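PDB 4M70: Rx protein from Solanum tuberosum, which probably acts as an intracellular NB-LRR immune receptor that senses pathogen avirulence proteins and triggers the hypersensitive response, this chain being its N-terminal coiled-coil domain. Local coordinates for residues T11-T16 against E64-T69; E22-D27 against R78-A83. All blocks are in the same frame, centred on the assembly; numbering follows the deposited sequence.

Overall arrangement
From the N terminus, helix 4-24 runs first through residues 11-16, which belong to interaction 1, and then ends within residues 22-27, which belong to interaction 2. The chain continues through helix 29-42 and an unmodelled stretch at 44-54 before helix 56-81 returns alongside the first helix. Its residues 64-69 close interaction 1, and residues 78-83, the end of this helix and the first residues beyond it, close interaction 2, so the two long loops cross rather than nest. Both contacts join the same two helices, with centres about 17 Å apart: interaction 1 near the middle of the four-helix domain, interaction 2 where both helices end. Helix 86-119 packs against both sites.

Interaction 1: T11-T16 against E64-T69; sequences TSLMRT and EVAYTT
Leu13 holds CG opposite its backbone N (chi1 180°), and Thr69 places CG2 in the same way, with OG1 beside the backbone N (chi1 -55°). These settings bring two methyls together between the helices: Leu13 CD1 lies 3.9 Å from Thr69 CG2, while the other leucine branch, CD2, reaches Ala66 CB at 4.3 Å. The small alanine suits its place because the backbones come nearest there, with CA atoms of Leu13 and Ala66 6.2 Å apart. Threonine can serve an apolar interface because its hydroxyl is turned back on its own helix: Thr69 OG1 bonds to Val65 O at 2.7 Å from above the carbonyl plane, opposite the face approached by Thr69 N. At the margin, the edge of the Tyr67 ring meets Ser12, CE1 to CB 4.2 Å. Further along, Thr16 OG1 has both Glu70 OE2 of helix 56-81 and Ser12 O within bonding reach, but one proton to give. Leu13 also touches Leu35 of helix 29-42, and Thr69 packs on Leu100 and Ala103 of helix 86-119. The two segment axes, 9.2 Å apart at a 20° angle, run nearly parallel, as befits neighbouring helices in the four-helix bundle of an Rx-type CC domain.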
# COMPACT_ATOMS: atom_id res chain seq x y z
N THR A 11 -5.94 8.24 5.53
CA THR A 11 -5.23 9.48 5.87
C THR A 11 -3.95 9.17 6.65
O THR A 11 -2.87 9.73 6.38
CB THR A 11 -6.11 10.41 6.72
OG1 THR A 11 -7.29 10.76 5.98
CG2 THR A 11 -5.35 11.68 7.10
N SER A 12 -4.08 8.26 7.60
CA SER A 12 -2.94 7.85 8.41
C SER A 12 -1.88 7.17 7.54
O SER A 12 -0.68 7.40 7.73
CB SER A 12 -3.41 6.94 9.55
OG SER A 12 -2.33 6.63 10.41
N LEU A 13 -2.32 6.36 6.59
CA LEU A 13 -1.40 5.69 5.67
C LEU A 13 -0.65 6.69 4.77
O LEU A 13 0.53 6.51 4.47
CB LEU A 13 -2.15 4.65 4.82
CG LEU A 13 -1.30 3.87 3.80
CD1 LEU A 13 -0.07 3.27 4.48
CD2 LEU A 13 -2.12 2.79 3.11
N MET A 14 -1.37 7.72 4.32
CA MET A 14 -0.78 8.78 3.52
C MET A 14 0.33 9.45 4.33
O MET A 14 1.46 9.64 3.85
CB MET A 14 -1.86 9.80 3.12
CG MET A 14 -2.78 9.33 1.98
SD MET A 14 -4.41 10.12 1.94
CE MET A 14 -3.98 11.82 1.59
N ARG A 15 -0.00 9.81 5.57
CA ARG A 15 0.96 10.44 6.47
C ARG A 15 2.19 9.55 6.71
O ARG A 15 3.33 10.02 6.74
CB ARG A 15 0.27 10.80 7.79
CG ARG A 15 0.85 11.99 8.53
CD ARG A 15 -0.16 12.55 9.51
NE ARG A 15 -0.78 11.49 10.29
CZ ARG A 15 -2.09 11.39 10.52
NH1 ARG A 15 -2.94 12.29 10.03
NH2 ARG A 15 -2.55 10.38 11.25
N THR A 16 1.94 8.25 6.88
CA THR A 16 3.01 7.27 7.10
C THR A 16 3.93 7.18 5.88
O THR A 16 5.16 7.12 6.01
CB THR A 16 2.43 5.88 7.40
OG1 THR A 16 1.68 5.93 8.63
CG2 THR A 16 3.53 4.83 7.51
N GLU A 64 -8.31 -2.32 8.27
CA GLU A 64 -7.27 -3.26 8.69
C GLU A 64 -6.13 -3.30 7.67
O GLU A 64 -4.96 -3.30 8.06
CB GLU A 64 -7.84 -4.65 9.01
CG GLU A 64 -6.78 -5.52 9.69
CD GLU A 64 -7.35 -6.77 10.36
OE1 GLU A 64 -8.57 -7.02 10.26
OE2 GLU A 64 -6.56 -7.48 11.02
N VAL A 65 -6.46 -3.36 6.38
CA VAL A 65 -5.42 -3.35 5.35
C VAL A 65 -4.50 -2.13 5.47
O VAL A 65 -3.27 -2.26 5.43
CB VAL A 65 -6.01 -3.42 3.92
CG1 VAL A 65 -4.97 -3.04 2.87
CG2 VAL A 65 -6.58 -4.80 3.63
N ALA A 66 -5.10 -0.96 5.64
CA ALA A 66 -4.34 0.28 5.74
C ALA A 66 -3.42 0.30 6.97
O ALA A 66 -2.25 0.67 6.89
CB ALA A 66 -5.27 1.47 5.75
N TYR A 67 -3.97 -0.08 8.12
CA TYR A 67 -3.19 -0.07 9.35
C TYR A 67 -2.03 -1.08 9.29
O TYR A 67 -0.89 -0.77 9.68
CB TYR A 67 -4.12 -0.28 10.54
CG TYR A 67 -4.96 0.96 10.83
CD1 TYR A 67 -4.49 2.22 10.51
CD2 TYR A 67 -6.23 0.85 11.38
CE1 TYR A 67 -5.24 3.36 10.76
CE2 TYR A 67 -7.00 1.98 11.62
CZ TYR A 67 -6.50 3.23 11.30
OH TYR A 67 -7.26 4.36 11.55
N THR A 68 -2.32 -2.27 8.76
CA THR A 68 -1.29 -3.31 8.57
C THR A 68 -0.15 -2.79 7.68
O THR A 68 1.05 -2.93 8.00
CB THR A 68 -1.90 -4.58 7.94
OG1 THR A 68 -2.98 -5.05 8.75
CG2 THR A 68 -0.85 -5.67 7.79
N THR A 69 -0.55 -2.19 6.56
CA THR A 69 0.41 -1.62 5.63
C THR A 69 1.26 -0.57 6.33
O THR A 69 2.47 -0.46 6.10
CB THR A 69 -0.30 -0.98 4.43
OG1 THR A 69 -1.16 -1.95 3.81
CG2 THR A 69 0.72 -0.45 3.43

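Interaction 2: E22-D27 against R78-A83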
# COMPACT_ATOMS: atom_id res chain seq x y z
N GLU A 22 10.36 11.03 3.78
CA GLU A 22 11.29 11.92 4.46
C GLU A 22 12.51 11.16 4.97
O GLU A 22 13.64 11.65 4.88
CB GLU A 22 10.60 12.63 5.62
CG GLU A 22 9.57 13.66 5.20
CD GLU A 22 8.97 14.39 6.39
OE1 GLU A 22 9.54 14.31 7.49
OE2 GLU A 22 7.91 15.04 6.21
N LEU A 23 12.28 9.97 5.51
CA LEU A 23 13.39 9.20 6.07
C LEU A 23 14.26 8.51 5.02
O LEU A 23 15.49 8.52 5.11
CB LEU A 23 12.89 8.17 7.07
CG LEU A 23 14.06 7.44 7.73
CD1 LEU A 23 14.93 8.44 8.49
CD2 LEU A 23 13.59 6.31 8.63
N THR A 24 13.61 7.93 4.02
CA THR A 24 14.27 7.03 3.08
C THR A 24 14.62 7.72 1.77
O THR A 24 15.57 7.32 1.09
CB THR A 24 13.38 5.81 2.75
OG1 THR A 24 12.23 6.24 2.01
CG2 THR A 24 12.92 5.12 4.04
N GLY A 25 13.86 8.74 1.40
CA GLY A 25 14.11 9.42 0.14
C GLY A 25 13.45 8.71 -1.02
O GLY A 25 13.54 9.16 -2.16
N CYS A 26 12.79 7.59 -0.72
CA CYS A 26 12.13 6.79 -1.74
C CYS A 26 11.05 7.58 -2.46
O CYS A 26 10.45 8.49 -1.90
CB CYS A 26 11.50 5.53 -1.14
SG CYS A 26 12.64 4.30 -0.48
N ASP A 27 10.81 7.21 -3.72
CA ASP A 27 9.80 7.87 -4.52
C ASP A 27 8.48 7.17 -4.28
O ASP A 27 8.13 6.21 -4.97
CB ASP A 27 10.18 7.80 -6.01
CG ASP A 27 9.18 8.50 -6.90
OD1 ASP A 27 8.56 9.49 -6.45
OD2 ASP A 27 9.00 8.05 -8.05
N ARG A 78 12.39 1.67 9.06
CA ARG A 78 13.37 1.48 10.12
C ARG A 78 14.53 0.62 9.62
O ARG A 78 15.69 0.89 9.94
CB ARG A 78 12.74 0.86 11.37
CG ARG A 78 11.91 1.83 12.21
CD ARG A 78 11.59 1.25 13.58
NE ARG A 78 10.71 0.09 13.53
CZ ARG A 78 9.38 0.16 13.53
NH1 ARG A 78 8.78 1.34 13.57
NH2 ARG A 78 8.65 -0.94 13.48
N ASN A 79 14.22 -0.40 8.83
CA ASN A 79 15.28 -1.23 8.24
C ASN A 79 16.17 -0.45 7.27
O ASN A 79 17.37 -0.73 7.18
CB ASN A 79 14.69 -2.48 7.58
CG ASN A 79 14.14 -3.48 8.59
OD1 ASN A 79 14.48 -3.43 9.77
ND2 ASN A 79 13.29 -4.39 8.13
N VAL A 80 15.60 0.53 6.58
CA VAL A 80 16.38 1.43 5.72
C VAL A 80 17.33 2.28 6.57
O VAL A 80 18.49 2.47 6.21
CB VAL A 80 15.48 2.36 4.86
CG1 VAL A 80 16.28 3.54 4.32
CG2 VAL A 80 14.85 1.59 3.71
N PHE A 81 16.82 2.79 7.69
CA PHE A 81 17.66 3.59 8.59
C PHE A 81 18.84 2.78 9.10
O PHE A 81 19.95 3.30 9.23
CB PHE A 81 16.83 4.12 9.76
CG PHE A 81 17.63 4.95 10.74
CD1 PHE A 81 18.16 4.37 11.88
CD2 PHE A 81 17.83 6.31 10.52
CE1 PHE A 81 18.89 5.12 12.79
CE2 PHE A 81 18.56 7.07 11.43
CZ PHE A 81 19.09 6.47 12.56
N LEU A 82 18.60 1.51 9.38
CA LEU A 82 19.61 0.64 9.97
C LEU A 82 20.52 0.02 8.92
O LEU A 82 21.44 -0.72 9.25
CB LEU A 82 18.94 -0.45 10.80
CG LEU A 82 18.19 0.02 12.05
CD1 LEU A 82 17.41 -1.13 12.68
CD2 LEU A 82 19.15 0.64 13.06
N ALA A 83 20.24 0.31 7.64
CA ALA A 83 20.98 -0.31 6.55
C ALA A 83 22.48 -0.06 6.65
O ALA A 83 22.94 1.08 6.70
CB ALA A 83 20.46 0.19 5.21
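Two helices come together here just as both end, and Thr24 does two jobs at once: its methyl packs across the contact while its hydroxyl shapes the turn out of its own helix. CG2 lies 3.7 Å from Val80 CG1 and also touches CB and CG2 of the valine, so the methyl sits against the branched end of Val80, the two side chains crossing at about a right angle. A beta-branched valine suits this spot, offering a broad apolar surface close to its backbone. Thr24 OG1 stands between the backbone N and the carbonyl carbon (chi1 68°), where it accepts a 3.1 Å hydrogen bond from Cys26 N, with an N-H...acceptor angle of 162°. This is an ST turn, formed where helix 4-24 stops; the same hydroxyl also bonds to Ser20 O. Gly25 makes the exit possible: at its backbone angles (phi 84°) a beta carbon would be jammed against the carbonyl oxygen of Thr24, which glycine avoids. On the more exposed side, Leu23 lies across Phe81 at about a right angle: CD2 is 4.1 Å from Phe81 CB, and CD1 approaches ring atom CD2 of Phe81 obliquely, also at 4.1 Å. Both are large apolar residues, so they extend the contact outward beyond the buried pair. Helix 86-119 adds to the packing, Ala92 touching Val80 and Met93 touching Cys26.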